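Local coordinates for protease Do-like 1, chloroplastic (Arabidopsis thaliana, PDB 3QO6), which degrades proteins as a serine endopeptidase of the chloroplast, is required at high temperature and may help to remove damaged proteins, at residues B[57-62]-B[112-117]; B[24-29]-B[116-121]; B[29-34]-B[81-86]. One frame throughout, in Å; residues are numbered along the deposited sequence.

How the contacts relate
All three contacts cluster around the first beta-barrel of the protease domain, on the same side of the chain's centre. Contacts 1 and 2, with centres about 8 Å apart, share Pro116 and Ile117, so the same connecting loop is held by strand 47-61 and by the end of helix 14-26. Ser29 ends one segment of contact 2 and begins one of contact 3, whose centres are about 14 Å apart; its OG bonds to Arg115 O of contact 1. Contact 3 lies about 10 Å from contact 1, centre to centre, and its strand 30-40 neighbours strand 47-61, with Val31 N 2.7 Å from Gly57 O. None includes the predicted Ser-His-Asp triad, but the side chains of Phe58 and Ile33 lie about 10 and 9 Å from that of Ser180.

Contact 1. Residues B[57-62]-B[112-117]; sequences GFVWDK and NKLRPI
A chi1 of 42° sets CG of Phe58 between its own backbone N and carbonyl carbon, and the ring turns obliquely to Ile117, with Phe58 CD2 3.3 Å from Ile117 CG1. One residue on, Val59 has CG1 anti to its backbone N (chi1 154°), where it faces Arg115 O at 3.1 Å; Val59 CG2, beside the backbone N, meets Leu114 CD2 at 3.5 Å, the valine and leucine side chains crossing at about a right angle. The two methyls of valine thus let one short side chain touch both Arg115 O and Leu114. The side chain of Trp60 crosses that of Ile117 at about a right angle, with Trp60 CE3 4.0 Å from Ile117 CD1, while CE2 of Phe58 lies in the plane of the indole at its edge.

The strand, 47-61, belongs to the first of the two barrels of the chymotrypsin-like fold, and residues 112-117 lie on the long connection to the second. Phe58 is wedged where these parts meet, since its ring also touches Val67 of the first barrel and Leu191 and Ile194 of the second. An alanine here would probably open a gap among those residues and leave the end of Ile117 freer to turn.

Polar grips fix the loop as well. Ile117 N donates to Val59 O over 3.1 Å, nearly along the C=O axis, and the same oxygen receives a CA-H contact from Pro116. Proline, which has no N-H to satisfy, fits this extended chain; Pro116 CB rests 3.3 Å from Trp60 O. At the outer end Lys62 NZ donates a hydrogen bond to Leu114 O at 2.9 Å. Lys62 NZ also bonds to Lys111 O.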
ATOM      1  N   GLY B  57      -2.488 -13.888 -32.554  1.00 65.24           N
ATOM      2  CA  GLY B  57      -3.564 -14.114 -33.496  1.00 63.32           C
ATOM      3  C   GLY B  57      -3.150 -15.274 -34.375  1.00 65.76           C
ATOM      4  O   GLY B  57      -2.053 -15.831 -34.236  1.00 66.81           O
ATOM      5  N   PHE B  58      -4.029 -15.657 -35.283  1.00 65.55           N
ATOM      6  CA  PHE B  58      -3.730 -16.745 -36.187  1.00 65.88           C
ATOM      7  C   PHE B  58      -4.208 -16.352 -37.572  1.00 65.97           C
ATOM      8  O   PHE B  58      -5.002 -15.442 -37.719  1.00 67.18           O
ATOM      9  CB  PHE B  58      -4.406 -18.039 -35.708  1.00 64.66           C
ATOM     10  CG  PHE B  58      -5.807 -17.847 -35.214  1.00 63.27           C
ATOM     11  CD1 PHE B  58      -6.045 -17.300 -33.958  1.00 60.19           C
ATOM     12  CD2 PHE B  58      -6.903 -18.197 -36.018  1.00 62.55           C
ATOM     13  CE1 PHE B  58      -7.361 -17.102 -33.510  1.00 62.14           C
ATOM     14  CE2 PHE B  58      -8.223 -18.005 -35.581  1.00 57.24           C
ATOM     15  CZ  PHE B  58      -8.454 -17.460 -34.338  1.00 61.19           C
ATOM     16  N   VAL B  59      -3.694 -17.028 -38.588  1.00 67.98           N
ATOM     17  CA  VAL B  59      -4.070 -16.754 -39.967  1.00 68.40           C
ATOM     18  C   VAL B  59      -5.402 -17.415 -40.252  1.00 69.47           C
ATOM     19  O   VAL B  59      -5.571 -18.630 -40.036  1.00 65.70           O
ATOM     20  CB  VAL B  59      -3.022 -17.325 -40.928  1.00 69.98           C
ATOM     21  CG1 VAL B  59      -3.634 -17.626 -42.262  1.00 71.54           C
ATOM     22  CG2 VAL B  59      -1.901 -16.344 -41.086  1.00 71.38           C
ATOM     23  N   TRP B  60      -6.345 -16.631 -40.754  1.00 65.34           N
ATOM     24  CA  TRP B  60      -7.640 -17.195 -41.042  1.00 67.31           C
ATOM     25  C   TRP B  60      -7.809 -17.724 -42.447  1.00 67.13           C
ATOM     26  O   TRP B  60      -8.510 -18.709 -42.650  1.00 67.61           O
ATOM     27  CB  TRP B  60      -8.720 -16.180 -40.765  1.00 69.92           C
ATOM     28  CG  TRP B  60     -10.051 -16.759 -40.932  1.00 71.88           C
ATOM     29  CD1 TRP B  60     -10.882 -16.583 -41.986  1.00 72.22           C
ATOM     30  CD2 TRP B  60     -10.747 -17.605 -39.998  1.00 74.69           C
ATOM     31  NE1 TRP B  60     -12.063 -17.257 -41.775  1.00 74.92           N
ATOM     32  CE2 TRP B  60     -12.009 -17.896 -40.563  1.00 74.08           C
ATOM     33  CE3 TRP B  60     -10.431 -18.143 -38.735  1.00 70.12           C
ATOM     34  CZ2 TRP B  60     -12.965 -18.704 -39.909  1.00 68.85           C
ATOM     35  CZ3 TRP B  60     -11.387 -18.947 -38.085  1.00 66.03           C
ATOM     36  CH2 TRP B  60     -12.636 -19.217 -38.677  1.00 64.37           C
ATOM     37  N   ASP B  61      -7.162 -17.081 -43.410  1.00 68.65           N
ATOM     38  CA  ASP B  61      -7.270 -17.481 -44.823  1.00 73.50           C
ATOM     39  C   ASP B  61      -6.132 -16.992 -45.707  1.00 76.37           C
ATOM     40  O   ASP B  61      -5.346 -16.105 -45.330  1.00 73.48           O
ATOM     41  CB  ASP B  61      -8.584 -16.969 -45.430  1.00 69.86           C
ATOM     42  CG  ASP B  61      -8.737 -15.449 -45.313  1.00 74.98           C
ATOM     43  OD1 ASP B  61      -9.902 -14.981 -45.120  1.00 71.70           O
ATOM     44  OD2 ASP B  61      -7.702 -14.726 -45.421  1.00 65.25           O
ATOM     45  N   LYS B  62      -6.078 -17.544 -46.913  1.00 79.88           N
ATOM     46  CA  LYS B  62      -5.030 -17.167 -47.852  1.00 82.05           C
ATOM     47  C   LYS B  62      -5.029 -15.686 -48.248  1.00 82.52           C
ATOM     48  O   LYS B  62      -4.011 -15.185 -48.744  1.00 82.75           O
ATOM     49  CB  LYS B  62      -5.115 -18.051 -49.088  1.00 81.36           C
ATOM     50  CG  LYS B  62      -4.715 -19.500 -48.837  1.00 83.21           C
ATOM     51  CD  LYS B  62      -3.209 -19.613 -48.587  1.00 84.28           C
ATOM     52  CE  LYS B  62      -2.747 -21.079 -48.559  1.00 84.95           C
ATOM     53  NZ  LYS B  62      -1.282 -21.185 -48.339  1.00 81.81           N
ATOM     54  N   ASN B 112       2.189 -17.732 -49.807  1.00 96.11           N
ATOM     55  CA  ASN B 112       3.023 -18.883 -49.455  1.00 95.28           C
ATOM     56  C   ASN B 112       3.413 -18.906 -47.977  1.00 90.83           C
ATOM     57  O   ASN B 112       3.677 -19.975 -47.423  1.00 89.61           O
ATOM     58  CB  ASN B 112       4.310 -18.921 -50.312  1.00102.03           C
ATOM     59  CG  ASN B 112       5.415 -17.989 -49.780  1.00106.18           C
ATOM     60  OD1 ASN B 112       5.307 -16.763 -49.862  1.00107.21           O
ATOM     61  ND2 ASN B 112       6.479 -18.581 -49.228  1.00109.47           N
ATOM     62  N   LYS B 113       3.465 -17.729 -47.361  0.50 82.24           N
ATOM     63  CA  LYS B 113       3.826 -17.605 -45.962  0.50 76.87           C
ATOM     64  C   LYS B 113       2.584 -17.485 -45.083  0.50 75.30           C
ATOM     65  O   LYS B 113       2.625 -16.891 -44.010  0.50 72.44           O
ATOM     66  CB  LYS B 113       4.726 -16.388 -45.792  0.50 75.89           C
ATOM     67  CG  LYS B 113       6.098 -16.571 -46.412  0.50 75.17           C
ATOM     68  CD  LYS B 113       6.891 -15.275 -46.431  0.50 76.80           C
ATOM     69  CE  LYS B 113       6.756 -14.488 -45.129  0.50 78.38           C
ATOM     70  NZ  LYS B 113       7.678 -13.314 -45.068  0.50 76.09           N
ATOM     71  N   LEU B 114       1.483 -18.072 -45.547  1.00 75.93           N
ATOM     72  CA  LEU B 114       0.211 -18.036 -44.842  1.00 76.83           C
ATOM     73  C   LEU B 114      -0.500 -19.385 -44.732  1.00 79.72           C
ATOM     74  O   LEU B 114      -1.019 -19.922 -45.723  1.00 77.05           O
ATOM     75  CB  LEU B 114      -0.754 -17.045 -45.513  1.00 75.86           C
ATOM     76  CG  LEU B 114      -0.451 -15.546 -45.434  1.00 77.42           C
ATOM     77  CD1 LEU B 114      -1.485 -14.768 -46.223  1.00 78.30           C
ATOM     78  CD2 LEU B 114      -0.464 -15.084 -43.985  1.00 80.16           C
ATOM     79  N   ARG B 115      -0.536 -19.924 -43.512  1.00 80.15           N
ATOM     80  CA  ARG B 115      -1.221 -21.183 -43.262  1.00 79.28           C
ATOM     81  C   ARG B 115      -2.479 -20.857 -42.483  1.00 79.25           C
ATOM     82  O   ARG B 115      -2.411 -20.326 -41.385  1.00 79.64           O
ATOM     83  CB  ARG B 115      -0.340 -22.130 -42.438  1.00 79.97           C
ATOM     84  CG  ARG B 115      -0.990 -23.484 -42.095  1.00 78.30           C
ATOM     85  CD  ARG B 115      -0.051 -24.397 -41.277  1.00 78.13           C
ATOM     86  NE  ARG B 115      -0.613 -25.725 -41.015  1.00 78.98           N
ATOM     87  CZ  ARG B 115      -1.463 -26.005 -40.025  1.00 78.91           C
ATOM     88  NH1 ARG B 115      -1.848 -25.053 -39.190  1.00 75.74           N
ATOM     89  NH2 ARG B 115      -1.943 -27.237 -39.871  1.00 76.62           N
ATOM     90  N   PRO B 116      -3.655 -21.104 -43.067  1.00 80.91           N
ATOM     91  CA  PRO B 116      -4.843 -20.786 -42.266  1.00 80.33           C
ATOM     92  C   PRO B 116      -5.095 -21.991 -41.329  1.00 79.03           C
ATOM     93  O   PRO B 116      -5.076 -23.136 -41.796  1.00 77.61           O
ATOM     94  CB  PRO B 116      -5.934 -20.585 -43.334  1.00 79.91           C
ATOM     95  CG  PRO B 116      -5.505 -21.507 -44.433  1.00 78.86           C
ATOM     96  CD  PRO B 116      -4.000 -21.329 -44.485  1.00 80.30           C
ATOM     97  N   ILE B 117      -5.297 -21.753 -40.025  1.00 75.94           N
ATOM     98  CA  ILE B 117      -5.509 -22.880 -39.113  1.00 73.87           C
ATOM     99  C   ILE B 117      -6.734 -23.634 -39.524  1.00 67.33           C
ATOM    100  O   ILE B 117      -7.695 -23.057 -39.996  1.00 69.85           O
ATOM    101  CB  ILE B 117      -5.736 -22.501 -37.615  1.00 75.31           C
ATOM    102  CG1 ILE B 117      -6.290 -21.100 -37.522  1.00 79.15           C
ATOM    103  CG2 ILE B 117      -4.472 -22.686 -36.805  1.00 74.53           C
ATOM    104  CD1 ILE B 117      -7.574 -20.925 -38.275  1.00 84.93           C
TER

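Contact 2. Residues B[24-29]-B[116-121]; sequences QENTPS and PIPVGV
The connection between the two barrels of the chymotrypsin-like fold passes the C-terminal end of helix 14-26, where Ile117 and Pro118 meet Ser29 and Asn26. The contact is small, 159 Å² in all, but its touching residues are mostly buried. CG2 of Ile117, the branch not engaged with the aromatic rings of strand 47-61, lies against Ser29, 3.5 Å from its CB. Serine is small enough to let the isoleucine come this near, and its hydroxyl serves the same loop: with chi1 at -64°, OG is anti to the carbonyl carbon and bonds to Arg115 O. Ser29 OG also stands 3.6 Å from Ile117 N, with no bond between them, and 3.8 Å from Ile117 CG2, so both the hydroxyl and the methylene of the serine border the isoleucine.

Asn26 comes to Pro118 obliquely, with Asn26 OD1 3.7 Å from Pro118 CD. This is a contact of van der Waals kind, because the amide has other polar partners: ND2 bonds back to Leu22 O one turn earlier in the helix, and OD1 takes a hydrogen bond from Arg115 NH1. With both ends of the amide engaged, its rotation is probably well fixed, which suits asparagine to a buried place. Behind these side chains the backbone tightens into a 3-10 segment, with Ser29 N bonded to Asn26 O at 2.9 Å, before it enters strand 30-40.

Strand 47-61 is the nearby strand of the first barrel; further along the loop, Pro118 and Gly120 make backbone bonds to Leu191 of the second barrel, Val119 packs on Val214 at the start of helix 214-227, and Val121 touches Ser7 of a second subunit.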
ATOM      1  N   GLN B  24       4.400 -28.375 -34.307  1.00 72.65           N
ATOM      2  CA  GLN B  24       5.117 -27.973 -35.506  1.00 74.33           C
ATOM      3  C   GLN B  24       4.166 -27.723 -36.663  1.00 73.89           C
ATOM      4  O   GLN B  24       4.361 -26.771 -37.419  1.00 74.63           O
ATOM      5  CB  GLN B  24       6.205 -28.981 -35.891  1.00 73.85           C
ATOM      6  CG  GLN B  24       5.767 -30.403 -35.934  1.00 86.95           C
ATOM      7  CD  GLN B  24       6.926 -31.364 -36.249  1.00 96.55           C
ATOM      8  OE1 GLN B  24       7.948 -31.393 -35.542  1.00 95.73           O
ATOM      9  NE2 GLN B  24       6.762 -32.162 -37.315  1.00100.83           N
ATOM     10  N   GLU B  25       3.121 -28.530 -36.788  1.00 71.69           N
ATOM     11  CA  GLU B  25       2.167 -28.322 -37.874  1.00 72.45           C
ATOM     12  C   GLU B  25       1.429 -26.981 -37.805  1.00 71.55           C
ATOM     13  O   GLU B  25       1.226 -26.316 -38.839  1.00 73.45           O
ATOM     14  CB  GLU B  25       1.102 -29.412 -37.897  1.00 76.04           C
ATOM     15  CG  GLU B  25       1.557 -30.799 -38.221  1.00 87.95           C
ATOM     16  CD  GLU B  25       0.365 -31.749 -38.295  1.00 99.79           C
ATOM     17  OE1 GLU B  25       0.412 -32.832 -37.655  1.00102.68           O
ATOM     18  OE2 GLU B  25      -0.623 -31.405 -38.996  1.00103.56           O
ATOM     19  N   ASN B  26       1.037 -26.581 -36.595  1.00 67.53           N
ATOM     20  CA  ASN B  26       0.258 -25.367 -36.414  1.00 63.53           C
ATOM     21  C   ASN B  26       0.923 -24.095 -35.967  1.00 62.91           C
ATOM     22  O   ASN B  26       0.343 -23.034 -36.137  1.00 63.85           O
ATOM     23  CB  ASN B  26      -0.904 -25.649 -35.475  1.00 65.33           C
ATOM     24  CG  ASN B  26      -1.776 -26.775 -35.964  1.00 69.31           C
ATOM     25  OD1 ASN B  26      -2.683 -26.578 -36.770  1.00 69.51           O
ATOM     26  ND2 ASN B  26      -1.490 -27.977 -35.493  1.00 72.03           N
ATOM     27  N   THR B  27       2.124 -24.157 -35.396  1.00 65.70           N
ATOM     28  CA  THR B  27       2.760 -22.915 -34.946  1.00 63.38           C
ATOM     29  C   THR B  27       2.901 -21.923 -36.096  1.00 63.92           C
ATOM     30  O   THR B  27       2.857 -20.721 -35.877  1.00 63.23           O
ATOM     31  CB  THR B  27       4.144 -23.151 -34.260  1.00 62.67           C
ATOM     32  OG1 THR B  27       4.650 -21.902 -33.772  1.00 61.16           O
ATOM     33  CG2 THR B  27       5.140 -23.730 -35.206  1.00 56.95           C
ATOM     34  N   PRO B  28       3.057 -22.414 -37.344  1.00 66.62           N
ATOM     35  CA  PRO B  28       3.185 -21.496 -38.480  1.00 65.36           C
ATOM     36  C   PRO B  28       1.956 -20.613 -38.646  1.00 65.82           C
ATOM     37  O   PRO B  28       2.077 -19.467 -39.059  1.00 67.18           O
ATOM     38  CB  PRO B  28       3.383 -22.438 -39.653  1.00 66.14           C
ATOM     39  CG  PRO B  28       4.174 -23.544 -39.040  1.00 66.15           C
ATOM     40  CD  PRO B  28       3.384 -23.788 -37.770  1.00 68.08           C
ATOM     41  N   SER B  29       0.777 -21.133 -38.316  1.00 64.70           N
ATOM     42  CA  SER B  29      -0.445 -20.343 -38.421  1.00 63.93           C
ATOM     43  C   SER B  29      -0.576 -19.260 -37.354  1.00 61.96           C
ATOM     44  O   SER B  29      -1.459 -18.402 -37.435  1.00 62.18           O
ATOM     45  CB  SER B  29      -1.675 -21.237 -38.303  1.00 67.88           C
ATOM     46  OG  SER B  29      -1.739 -22.152 -39.362  1.00 73.35           O
ATOM     47  N   PRO B 116      -3.655 -21.104 -43.067  1.00 80.91           N
ATOM     48  CA  PRO B 116      -4.843 -20.786 -42.266  1.00 80.33           C
ATOM     49  C   PRO B 116      -5.095 -21.991 -41.329  1.00 79.03           C
ATOM     50  O   PRO B 116      -5.076 -23.136 -41.796  1.00 77.61           O
ATOM     51  CB  PRO B 116      -5.934 -20.585 -43.334  1.00 79.91           C
ATOM     52  CG  PRO B 116      -5.505 -21.507 -44.433  1.00 78.86           C
ATOM     53  CD  PRO B 116      -4.000 -21.329 -44.485  1.00 80.30           C
ATOM     54  N   ILE B 117      -5.297 -21.753 -40.025  1.00 75.94           N
ATOM     55  CA  ILE B 117      -5.509 -22.880 -39.113  1.00 73.87           C
ATOM     56  C   ILE B 117      -6.734 -23.634 -39.524  1.00 67.33           C
ATOM     57  O   ILE B 117      -7.695 -23.057 -39.996  1.00 69.85           O
ATOM     58  CB  ILE B 117      -5.736 -22.501 -37.615  1.00 75.31           C
ATOM     59  CG1 ILE B 117      -6.290 -21.100 -37.522  1.00 79.15           C
ATOM     60  CG2 ILE B 117      -4.472 -22.686 -36.805  1.00 74.53           C
ATOM     61  CD1 ILE B 117      -7.574 -20.925 -38.275  1.00 84.93           C
ATOM     62  N   PRO B 118      -6.698 -24.952 -39.365  1.00 61.62           N
ATOM     63  CA  PRO B 118      -7.825 -25.792 -39.714  1.00 59.59           C
ATOM     64  C   PRO B 118      -8.917 -25.444 -38.724  1.00 64.16           C
ATOM     65  O   PRO B 118      -8.691 -25.457 -37.531  1.00 70.54           O
ATOM     66  CB  PRO B 118      -7.277 -27.194 -39.502  1.00 60.62           C
ATOM     67  CG  PRO B 118      -5.814 -27.043 -39.750  1.00 58.88           C
ATOM     68  CD  PRO B 118      -5.501 -25.755 -39.065  1.00 59.32           C
ATOM     69  N   VAL B 119     -10.103 -25.121 -39.208  1.00 67.10           N
ATOM     70  CA  VAL B 119     -11.195 -24.750 -38.326  1.00 63.99           C
ATOM     71  C   VAL B 119     -11.937 -25.955 -37.783  1.00 63.95           C
ATOM     72  O   VAL B 119     -12.421 -26.758 -38.541  1.00 67.15           O
ATOM     73  CB  VAL B 119     -12.181 -23.869 -39.077  1.00 63.94           C
ATOM     74  CG1 VAL B 119     -13.470 -23.717 -38.256  1.00 61.51           C
ATOM     75  CG2 VAL B 119     -11.527 -22.515 -39.381  1.00 60.22           C
ATOM     76  N   GLY B 120     -12.046 -26.084 -36.472  1.00 64.18           N
ATOM     77  CA  GLY B 120     -12.759 -27.221 -35.930  1.00 63.08           C
ATOM     78  C   GLY B 120     -14.177 -26.934 -35.514  1.00 66.26           C
ATOM     79  O   GLY B 120     -14.771 -25.943 -35.936  1.00 70.67           O
ATOM     80  N   VAL B 121     -14.735 -27.806 -34.680  1.00 68.80           N
ATOM     81  CA  VAL B 121     -16.107 -27.615 -34.216  1.00 69.32           C
ATOM     82  C   VAL B 121     -16.184 -27.571 -32.707  1.00 67.52           C
ATOM     83  O   VAL B 121     -15.779 -28.513 -32.041  1.00 70.53           O
ATOM     84  CB  VAL B 121     -17.040 -28.755 -34.682  1.00 69.11           C
ATOM     85  CG1 VAL B 121     -18.405 -28.575 -34.049  1.00 67.05           C
ATOM     86  CG2 VAL B 121     -17.173 -28.745 -36.182  1.00 68.02           C
TER

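Contact 3. Residues B[29-34]-B[81-86]; sequences SVVYIT and VTLADQ
Tyr32 and Thr82 form an antiparallel hydrogen-bonded pair, Tyr32 N to Thr82 O at 2.9 Å and Thr82 N to Tyr32 O at 2.7 Å, while Ile33 and Val81 beside them are a non-hydrogen-bonded pair. These strands, 30-40 and 78-82, are the first and last in the order across the sheet, and their pairing closes the first barrel.

On the face that carries Ile33 and Val81, which both pack on Leu105, Ile33 CG1 lies 3.9 Å from Val81 CG1, the two side chains side by side. Val31 has CG1 anti to its carbonyl carbon (chi1 -50°), and this methyl rests 3.8 Å from Leu83 CD1. Beta-branched residues suit such extended strands, and here they fill the core. On the other face the CB atoms of Tyr32 and Thr82 meet at 4.0 Å; the phenol then leads away and its OH bonds to Ser54 OG.

Past this pairing the strand ends in a type I turn from Leu83 to Gln86. A water there donates to Val30 O and accepts from Ala84 N, bridging backbone groups that stand too far apart to bond directly. Direct bonds thus give way to a solvent-mediated one as the strands diverge, while Val31 and Leu83 keep their apolar contact.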
ATOM      1  N   SER B  29       0.777 -21.133 -38.316  1.00 64.70           N
ATOM      2  CA  SER B  29      -0.445 -20.343 -38.421  1.00 63.93           C
ATOM      3  C   SER B  29      -0.576 -19.260 -37.354  1.00 61.96           C
ATOM      4  O   SER B  29      -1.459 -18.402 -37.435  1.00 62.18           O
ATOM      5  CB  SER B  29      -1.675 -21.237 -38.303  1.00 67.88           C
ATOM      6  OG  SER B  29      -1.739 -22.152 -39.362  1.00 73.35           O
ATOM      7  N   VAL B  30       0.282 -19.283 -36.347  1.00 60.01           N
ATOM      8  CA  VAL B  30       0.143 -18.299 -35.272  1.00 63.20           C
ATOM      9  C   VAL B  30       1.002 -17.084 -35.545  1.00 62.23           C
ATOM     10  O   VAL B  30       2.069 -17.216 -36.122  1.00 62.95           O
ATOM     11  CB  VAL B  30       0.469 -18.959 -33.852  1.00 59.51           C
ATOM     12  CG1 VAL B  30       0.463 -17.932 -32.752  1.00 51.98           C
ATOM     13  CG2 VAL B  30      -0.590 -20.021 -33.526  1.00 56.72           C
ATOM     14  N   VAL B  31       0.525 -15.906 -35.138  1.00 62.45           N
ATOM     15  CA  VAL B  31       1.256 -14.659 -35.352  1.00 64.83           C
ATOM     16  C   VAL B  31       1.360 -13.803 -34.086  1.00 70.23           C
ATOM     17  O   VAL B  31       0.561 -13.981 -33.147  1.00 70.95           O
ATOM     18  CB  VAL B  31       0.583 -13.789 -36.460  1.00 63.66           C
ATOM     19  CG1 VAL B  31       0.323 -14.647 -37.693  1.00 57.44           C
ATOM     20  CG2 VAL B  31      -0.721 -13.137 -35.931  1.00 50.99           C
ATOM     21  N   TYR B  32       2.339 -12.882 -34.074  1.00 68.63           N
ATOM     22  CA  TYR B  32       2.558 -11.961 -32.961  1.00 70.64           C
ATOM     23  C   TYR B  32       1.954 -10.599 -33.389  1.00 74.49           C
ATOM     24  O   TYR B  32       2.126 -10.182 -34.516  1.00 78.46           O
ATOM     25  CB  TYR B  32       4.065 -11.861 -32.700  1.00 70.99           C
ATOM     26  CG  TYR B  32       4.483 -11.235 -31.365  1.00 78.04           C
ATOM     27  CD1 TYR B  32       5.321 -11.933 -30.472  1.00 81.38           C
ATOM     28  CD2 TYR B  32       4.104  -9.928 -31.021  1.00 79.38           C
ATOM     29  CE1 TYR B  32       5.775 -11.340 -29.271  1.00 83.64           C
ATOM     30  CE2 TYR B  32       4.545  -9.323 -29.830  1.00 82.96           C
ATOM     31  CZ  TYR B  32       5.380 -10.029 -28.956  1.00 86.64           C
ATOM     32  OH  TYR B  32       5.797  -9.431 -27.775  1.00 83.01           O
ATOM     33  N   ILE B  33       1.236  -9.910 -32.509  1.00 76.02           N
ATOM     34  CA  ILE B  33       0.628  -8.626 -32.857  1.00 74.24           C
ATOM     35  C   ILE B  33       1.155  -7.452 -32.025  1.00 76.40           C
ATOM     36  O   ILE B  33       1.092  -7.490 -30.807  1.00 74.51           O
ATOM     37  CB  ILE B  33      -0.919  -8.706 -32.662  1.00 75.26           C
ATOM     38  CG1 ILE B  33      -1.540  -9.558 -33.782  1.00 75.31           C
ATOM     39  CG2 ILE B  33      -1.538  -7.287 -32.579  1.00 63.24           C
ATOM     40  CD1 ILE B  33      -3.078  -9.690 -33.695  1.00 73.16           C
ATOM     41  N   THR B  34       1.660  -6.393 -32.657  1.00 82.72           N
ATOM     42  CA  THR B  34       2.127  -5.255 -31.847  1.00 86.07           C
ATOM     43  C   THR B  34       1.312  -3.970 -31.958  1.00 87.31           C
ATOM     44  O   THR B  34       1.157  -3.395 -33.033  1.00 85.11           O
ATOM     45  CB  THR B  34       3.572  -4.867 -32.122  1.00 86.92           C
ATOM     46  OG1 THR B  34       4.305  -6.018 -32.557  1.00 91.01           O
ATOM     47  CG2 THR B  34       4.196  -4.296 -30.829  1.00 80.23           C
ATOM     48  N   VAL B  81       1.654  -7.074 -37.499  1.00 78.79           N
ATOM     49  CA  VAL B  81       1.646  -8.491 -37.182  1.00 78.17           C
ATOM     50  C   VAL B  81       2.973  -9.116 -37.622  1.00 78.30           C
ATOM     51  O   VAL B  81       3.436  -8.861 -38.725  1.00 81.42           O
ATOM     52  CB  VAL B  81       0.483  -9.266 -37.888  1.00 75.06           C
ATOM     53  CG1 VAL B  81      -0.856  -8.682 -37.515  1.00 72.33           C
ATOM     54  CG2 VAL B  81       0.665  -9.233 -39.367  1.00 81.78           C
ATOM     55  N   THR B  82       3.605  -9.907 -36.756  1.00 78.30           N
ATOM     56  CA  THR B  82       4.845 -10.581 -37.125  1.00 78.19           C
ATOM     57  C   THR B  82       4.484 -12.029 -37.386  1.00 80.36           C
ATOM     58  O   THR B  82       3.787 -12.656 -36.591  1.00 83.33           O
ATOM     59  CB  THR B  82       5.892 -10.588 -36.014  1.00 77.69           C
ATOM     60  OG1 THR B  82       6.204  -9.252 -35.618  1.00 78.27           O
ATOM     61  CG2 THR B  82       7.155 -11.252 -36.520  1.00 79.24           C
ATOM     62  N   LEU B  83       4.955 -12.567 -38.496  1.00 80.21           N
ATOM     63  CA  LEU B  83       4.641 -13.938 -38.820  1.00 81.47           C
ATOM     64  C   LEU B  83       5.724 -14.864 -38.288  1.00 83.80           C
ATOM     65  O   LEU B  83       6.755 -14.402 -37.784  1.00 82.27           O
ATOM     66  CB  LEU B  83       4.479 -14.087 -40.339  1.00 83.16           C
ATOM     67  CG  LEU B  83       3.049 -13.914 -40.867  1.00 83.42           C
ATOM     68  CD1 LEU B  83       2.375 -12.732 -40.199  1.00 88.11           C
ATOM     69  CD2 LEU B  83       3.082 -13.727 -42.367  1.00 86.19           C
ATOM     70  N   ALA B  84       5.467 -16.167 -38.398  1.00 83.01           N
ATOM     71  CA  ALA B  84       6.370 -17.208 -37.940  1.00 82.35           C
ATOM     72  C   ALA B  84       7.826 -16.853 -38.196  1.00 83.31           C
ATOM     73  O   ALA B  84       8.580 -16.672 -37.251  1.00 81.35           O
ATOM     74  CB  ALA B  84       6.018 -18.527 -38.624  1.00 82.41           C
ATOM     75  N   ASP B  85       8.202 -16.747 -39.474  1.00 86.89           N
ATOM     76  CA  ASP B  85       9.577 -16.426 -39.900  1.00 86.14           C
ATOM     77  C   ASP B  85      10.138 -15.079 -39.459  1.00 85.90           C
ATOM     78  O   ASP B  85      11.250 -14.738 -39.818  1.00 84.19           O
ATOM     79  CB  ASP B  85       9.677 -16.474 -41.411  1.00 87.53           C
ATOM     80  CG  ASP B  85       8.705 -15.518 -42.082  1.00 91.52           C
ATOM     81  OD1 ASP B  85       8.529 -14.394 -41.568  1.00 90.77           O
ATOM     82  OD2 ASP B  85       8.121 -15.887 -43.125  1.00 95.34           O
ATOM     83  N   GLN B  86       9.362 -14.307 -38.709  1.00 88.02           N
ATOM     84  CA  GLN B  86       9.777 -12.995 -38.211  1.00 88.98           C
ATOM     85  C   GLN B  86       9.581 -11.794 -39.145  1.00 90.24           C
ATOM     86  O   GLN B  86       9.868 -10.654 -38.764  1.00 88.67           O
ATOM     87  CB  GLN B  86      11.218 -13.049 -37.728  1.00 89.23           C
ATOM     88  CG  GLN B  86      11.405 -14.034 -36.591  1.00 93.59           C
ATOM     89  CD  GLN B  86      10.367 -13.855 -35.492  1.00 95.75           C
ATOM     90  OE1 GLN B  86      10.199 -12.759 -34.947  1.00 96.58           O
ATOM     91  NE2 GLN B  86       9.667 -14.938 -35.160  1.00 98.23           N
TER
HETATM   92  O   HOH W   1       3.097 -16.890 -38.752  1.00 70.29           O